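Local coordinates for protein ribokinase (Arabidopsis thaliana, PDB 6ILT) that phosphorylates D-ribose at O-5 with ATP and a divalent cation such as magnesium, giving ribose 5-phosphate for nucleotide and amino-acid synthesis or the pentose phosphate pathway, at residues B[191-196]-B[209-214]; B[259-264]-B[284-289]. All coordinates share one frame; numbering follows the deposited sequence.

Contact 1: residues B[191-196]-B[209-214]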
# COMPACT_ATOMS: atom_id res chain seq x y z
N THR B 191 -10.45 -19.18 -19.12
CA THR B 191 -11.52 -18.28 -18.71
C THR B 191 -11.56 -17.04 -19.59
O THR B 191 -12.63 -16.59 -20.01
CB THR B 191 -11.35 -17.86 -17.25
OG1 THR B 191 -10.85 -18.97 -16.50
CG2 THR B 191 -12.67 -17.44 -16.67
N GLU B 192 -10.38 -16.50 -19.88
CA GLU B 192 -10.24 -15.37 -20.79
C GLU B 192 -10.64 -15.76 -22.20
O GLU B 192 -11.21 -14.96 -22.92
CB GLU B 192 -8.80 -14.85 -20.78
CG GLU B 192 -8.39 -14.23 -19.44
CD GLU B 192 -6.87 -14.08 -19.31
OE1 GLU B 192 -6.13 -14.66 -20.13
OE2 GLU B 192 -6.43 -13.39 -18.36
N LEU B 193 -10.30 -16.98 -22.59
CA LEU B 193 -10.60 -17.45 -23.94
C LEU B 193 -12.10 -17.44 -24.14
O LEU B 193 -12.58 -17.03 -25.18
CB LEU B 193 -10.04 -18.85 -24.18
CG LEU B 193 -10.33 -19.51 -25.54
CD1 LEU B 193 -9.72 -18.72 -26.69
CD2 LEU B 193 -9.81 -20.93 -25.55
N SER B 194 -12.82 -17.89 -23.11
CA SER B 194 -14.27 -17.97 -23.16
C SER B 194 -14.88 -16.56 -23.28
O SER B 194 -15.50 -16.24 -24.29
CB SER B 194 -14.80 -18.70 -21.93
OG SER B 194 -16.19 -18.96 -22.06
N ARG B 195 -14.67 -15.73 -22.25
CA ARG B 195 -15.14 -14.34 -22.26
C ARG B 195 -14.81 -13.60 -23.56
O ARG B 195 -15.64 -12.85 -24.08
CB ARG B 195 -14.56 -13.57 -21.06
N LEU B 196 -13.62 -13.82 -24.11
CA LEU B 196 -13.18 -13.11 -25.30
C LEU B 196 -14.02 -13.52 -26.51
O LEU B 196 -14.74 -12.70 -27.07
CB LEU B 196 -11.69 -13.35 -25.55
CG LEU B 196 -10.94 -12.83 -26.78
CD1 LEU B 196 -11.07 -13.69 -28.03
CD2 LEU B 196 -11.37 -11.40 -27.04
N GLN B 209 -12.49 -24.87 -30.84
CA GLN B 209 -13.47 -24.08 -31.56
C GLN B 209 -13.41 -22.61 -31.16
O GLN B 209 -13.48 -21.71 -32.01
CB GLN B 209 -14.87 -24.66 -31.31
CG GLN B 209 -15.15 -25.88 -32.15
CD GLN B 209 -14.62 -25.72 -33.56
OE1 GLN B 209 -15.17 -24.97 -34.36
NE2 GLN B 209 -13.52 -26.41 -33.86
N ALA B 210 -13.27 -22.34 -29.86
CA ALA B 210 -13.12 -20.96 -29.43
C ALA B 210 -11.87 -20.35 -30.06
O ALA B 210 -11.81 -19.14 -30.28
CB ALA B 210 -13.06 -20.86 -27.91
N VAL B 211 -10.89 -21.21 -30.39
CA VAL B 211 -9.64 -20.77 -31.02
C VAL B 211 -9.85 -20.56 -32.52
O VAL B 211 -9.19 -19.71 -33.15
CB VAL B 211 -8.48 -21.80 -30.77
CG1 VAL B 211 -7.26 -21.50 -31.66
CG2 VAL B 211 -8.06 -21.80 -29.29
N ALA B 212 -10.75 -21.35 -33.09
CA ALA B 212 -11.14 -21.13 -34.48
C ALA B 212 -11.73 -19.72 -34.56
O ALA B 212 -11.42 -18.98 -35.48
CB ALA B 212 -12.14 -22.17 -34.95
N LYS B 213 -12.53 -19.35 -33.56
CA LYS B 213 -13.08 -18.00 -33.49
C LYS B 213 -12.03 -16.90 -33.29
O LYS B 213 -12.23 -15.79 -33.78
CB LYS B 213 -14.13 -17.91 -32.38
N CYS B 214 -10.94 -17.19 -32.56
CA CYS B 214 -9.84 -16.22 -32.50
C CYS B 214 -9.23 -16.10 -33.88
O CYS B 214 -8.90 -15.01 -34.31
CB CYS B 214 -8.74 -16.61 -31.49
SG CYS B 214 -9.34 -16.76 -29.82
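Leu193 lays the fork of its side chain over the methyl of Ala210, with Leu193 CG 3.9 Å from Ala210 CB and both of its methyls close to the same carbon. The fork then divides its work along helix 209-214. Its CD1 branch runs to the sulfur of Cys214, one turn on from Ala210, at 3.7 Å between Leu193 CD1 and Cys214 SG, while CD2 approaches Val211, 4.2 Å from Leu193 CD2 to Val211 CG2. Leu193 CG lies anti to the backbone N (chi1 178°), which carries the branch point out toward the second helix, and the CA atoms of Leu193 and Ala210 are 7.0 Å apart. These are two successive helices of the PfkB-family α/β fold, which follow strand 185-187 and precede strand 221-225 in the chain; the axes of segments 191-196 and 209-214 cross at 58° and approach to 9.9 Å, a spacing bridged by leucine on one side and by smaller residues on the other, with 186 Å² buried between the segments. Val211 and Cys214 also rest on Val222 of strand 221-225, so helix 204-215 is packed against the sheet as well as against its neighbour. Farther along, Leu196 reaches the same sulfur from a second direction, with Leu196 CD1 4.0 Å from Cys214 SG.

Contact 2: residues B[259-264]-B[284-289]; sequences DTFTAA and AAASLC. With NA (sodium ion), chain J; ATP (adenosine-5'-triphosphate), chain G.
The nucleotide and monovalent-cation sites of the ribokinase fold meet at this pair of helices, 259-264 and 284-289, which run nearly antiparallel at 152°; the axes of these segments approach to 8.0 Å. Alanines permit that spacing: Ala264 CB lies 3.6 Å from Ala285 CB, and Phe261 and Ala286 bring their CA atoms within 5.1 Å. Thr260 fills the interface beside them. Its methyl, anti to the backbone N, lies against the backbone of the facing helix, with Thr260 CG2 3.6 Å from Ala285 O, while its hydroxyl hydrogen-bonds to Gly256 O one turn earlier, and Thr260 OG1 lies 3.4 Å from Cys289 SG. An alanine in place of Thr260 removes hydroxyl and methyl alike, and would probably leave the Gly256 carbonyl without this partner and a gap between the helices. Helix 257-270 starts at the GAGD sequence characteristic of PfkB kinases, and its Asp259 is the predicted proton acceptor; the carboxylate is held by a salt bridge to Lys41 and a hydrogen bond to Asn44. On the nucleotide side, Ala286 CB touches the ribose at 3.4 Å from ATP O4', and the same methyl stands at the edge of the Phe261 ring, whose CD2 is 4.0 Å from ATP O2'. At the C-terminal end of helix 275-289, Cys289 O binds a sodium ion at 2.7 Å; carbonyls of Asp253, Thr255, Val292 and Gly294 and the hydroxyl of Ser298 complete the six protein ligands, at a site predicted to hold potassium.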
# COMPACT_ATOMS: atom_id res chain seq x y z
N ASP B 259 2.10 -15.24 -16.02
CA ASP B 259 3.11 -14.28 -16.50
C ASP B 259 4.47 -14.91 -16.77
O ASP B 259 5.11 -14.62 -17.79
CB ASP B 259 3.28 -13.16 -15.47
CG ASP B 259 2.02 -12.33 -15.33
OD1 ASP B 259 1.31 -12.17 -16.36
OD2 ASP B 259 1.74 -11.87 -14.20
N THR B 260 4.93 -15.74 -15.85
CA THR B 260 6.15 -16.52 -16.04
C THR B 260 6.04 -17.33 -17.31
O THR B 260 6.95 -17.32 -18.14
CB THR B 260 6.40 -17.48 -14.88
OG1 THR B 260 6.34 -16.77 -13.64
CG2 THR B 260 7.74 -18.18 -15.01
N PHE B 261 4.93 -18.06 -17.45
CA PHE B 261 4.72 -18.92 -18.63
C PHE B 261 4.87 -18.13 -19.94
O PHE B 261 5.59 -18.55 -20.85
CB PHE B 261 3.33 -19.59 -18.59
CG PHE B 261 3.12 -20.61 -19.71
CD1 PHE B 261 2.66 -20.22 -20.95
CD2 PHE B 261 3.41 -21.96 -19.50
CE1 PHE B 261 2.47 -21.16 -21.98
CE2 PHE B 261 3.22 -22.92 -20.52
CZ PHE B 261 2.76 -22.51 -21.77
N THR B 262 4.20 -16.99 -20.01
CA THR B 262 4.17 -16.20 -21.24
C THR B 262 5.51 -15.59 -21.53
O THR B 262 5.96 -15.61 -22.66
CB THR B 262 3.11 -15.06 -21.17
OG1 THR B 262 1.83 -15.60 -20.81
CG2 THR B 262 2.98 -14.36 -22.50
N ALA B 263 6.15 -15.02 -20.51
CA ALA B 263 7.46 -14.39 -20.71
C ALA B 263 8.52 -15.44 -21.05
O ALA B 263 9.35 -15.22 -21.94
CB ALA B 263 7.86 -13.62 -19.51
N ALA B 264 8.49 -16.56 -20.34
CA ALA B 264 9.39 -17.69 -20.62
C ALA B 264 9.18 -18.22 -22.05
O ALA B 264 10.13 -18.56 -22.76
CB ALA B 264 9.17 -18.83 -19.60
N ALA B 284 8.02 -25.53 -17.77
CA ALA B 284 9.01 -25.77 -16.74
C ALA B 284 9.18 -24.52 -15.88
O ALA B 284 9.18 -24.62 -14.66
CB ALA B 284 10.34 -26.18 -17.37
N ALA B 285 9.29 -23.35 -16.51
CA ALA B 285 9.44 -22.11 -15.74
C ALA B 285 8.22 -21.87 -14.86
O ALA B 285 8.36 -21.48 -13.69
CB ALA B 285 9.68 -20.92 -16.67
N ALA B 286 7.03 -22.07 -15.41
CA ALA B 286 5.83 -21.85 -14.62
C ALA B 286 5.75 -22.87 -13.47
O ALA B 286 5.27 -22.55 -12.39
CB ALA B 286 4.59 -21.92 -15.49
N SER B 287 6.20 -24.09 -13.73
CA SER B 287 6.24 -25.11 -12.68
C SER B 287 7.06 -24.63 -11.47
O SER B 287 6.64 -24.82 -10.32
CB SER B 287 6.83 -26.42 -13.21
OG SER B 287 6.56 -27.46 -12.29
N LEU B 288 8.20 -24.00 -11.72
CA LEU B 288 9.07 -23.53 -10.62
C LEU B 288 8.47 -22.35 -9.85
O LEU B 288 8.51 -22.32 -8.61
CB LEU B 288 10.44 -23.15 -11.16
CG LEU B 288 11.20 -24.39 -11.65
CD1 LEU B 288 12.52 -24.00 -12.33
CD2 LEU B 288 11.43 -25.31 -10.46
N CYS B 289 7.94 -21.38 -10.59
CA CYS B 289 7.15 -20.28 -10.03
C CYS B 289 6.14 -20.69 -8.94
O CYS B 289 6.06 -20.06 -7.89
CB CYS B 289 6.41 -19.59 -11.17
SG CYS B 289 5.36 -18.21 -10.74
NA NA J . 4.50 -17.98 -7.27
PG ATP G . -2.67 -15.98 -13.64
O1G ATP G . -2.75 -14.88 -14.60
O2G ATP G . -3.90 -16.16 -12.85
O3G ATP G . -1.46 -15.94 -12.82
PB ATP G . -3.21 -17.84 -15.79
O1B ATP G . -3.04 -16.87 -16.88
O2B ATP G . -4.55 -18.28 -15.41
O3B ATP G . -2.52 -17.31 -14.48
PA ATP G . -2.67 -20.66 -15.88
O1A ATP G . -3.17 -21.20 -17.16
O2A ATP G . -3.54 -20.85 -14.71
O3A ATP G . -2.34 -19.13 -16.07
O5' ATP G . -1.24 -21.23 -15.56
C5' ATP G . -0.20 -21.02 -16.50
C4' ATP G . 0.70 -22.23 -16.52
O4' ATP G . 1.25 -22.43 -15.20
C3' ATP G . 0.04 -23.57 -16.84
O3' ATP G . -0.07 -23.77 -18.23
C2' ATP G . 1.05 -24.54 -16.25
O2' ATP G . 2.07 -24.89 -17.16
C1' ATP G . 1.56 -23.78 -15.02
N9 ATP G . 0.91 -24.26 -13.84
C8 ATP G . -0.22 -23.79 -13.27
N7 ATP G . -0.58 -24.47 -12.22
C5 ATP G . 0.38 -25.46 -12.10
C6 ATP G . 0.56 -26.51 -11.19
N6 ATP G . -0.27 -26.77 -10.20
N1 ATP G . 1.62 -27.31 -11.38
C2 ATP G . 2.45 -27.06 -12.40
N3 ATP G . 2.38 -26.10 -13.31
C4 ATP G . 1.31 -25.33 -13.10

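In the fold
Contacts 1 and 2 follow one another along the chain and do not touch: their centres lie 22 Å apart and their nearest atoms about 8 Å. Their relation to ATP differs. Contact 2 meets it directly, at the ribose, whereas in contact 1 the side chain of Leu193 stays about 10 Å from the nucleotide and about 11 Å from a bound magnesium. The nearer link is through Asn189, which hydrogen-bonds to ATP through ND2 and to the backbone N of Glu192 through OD1, tying the start of helix 190-197 to the nucleotide. Contact 1 is thus packing remote from the nucleotide, joined to it through Asn189, while segments 259-264 and 284-289 line the site itself.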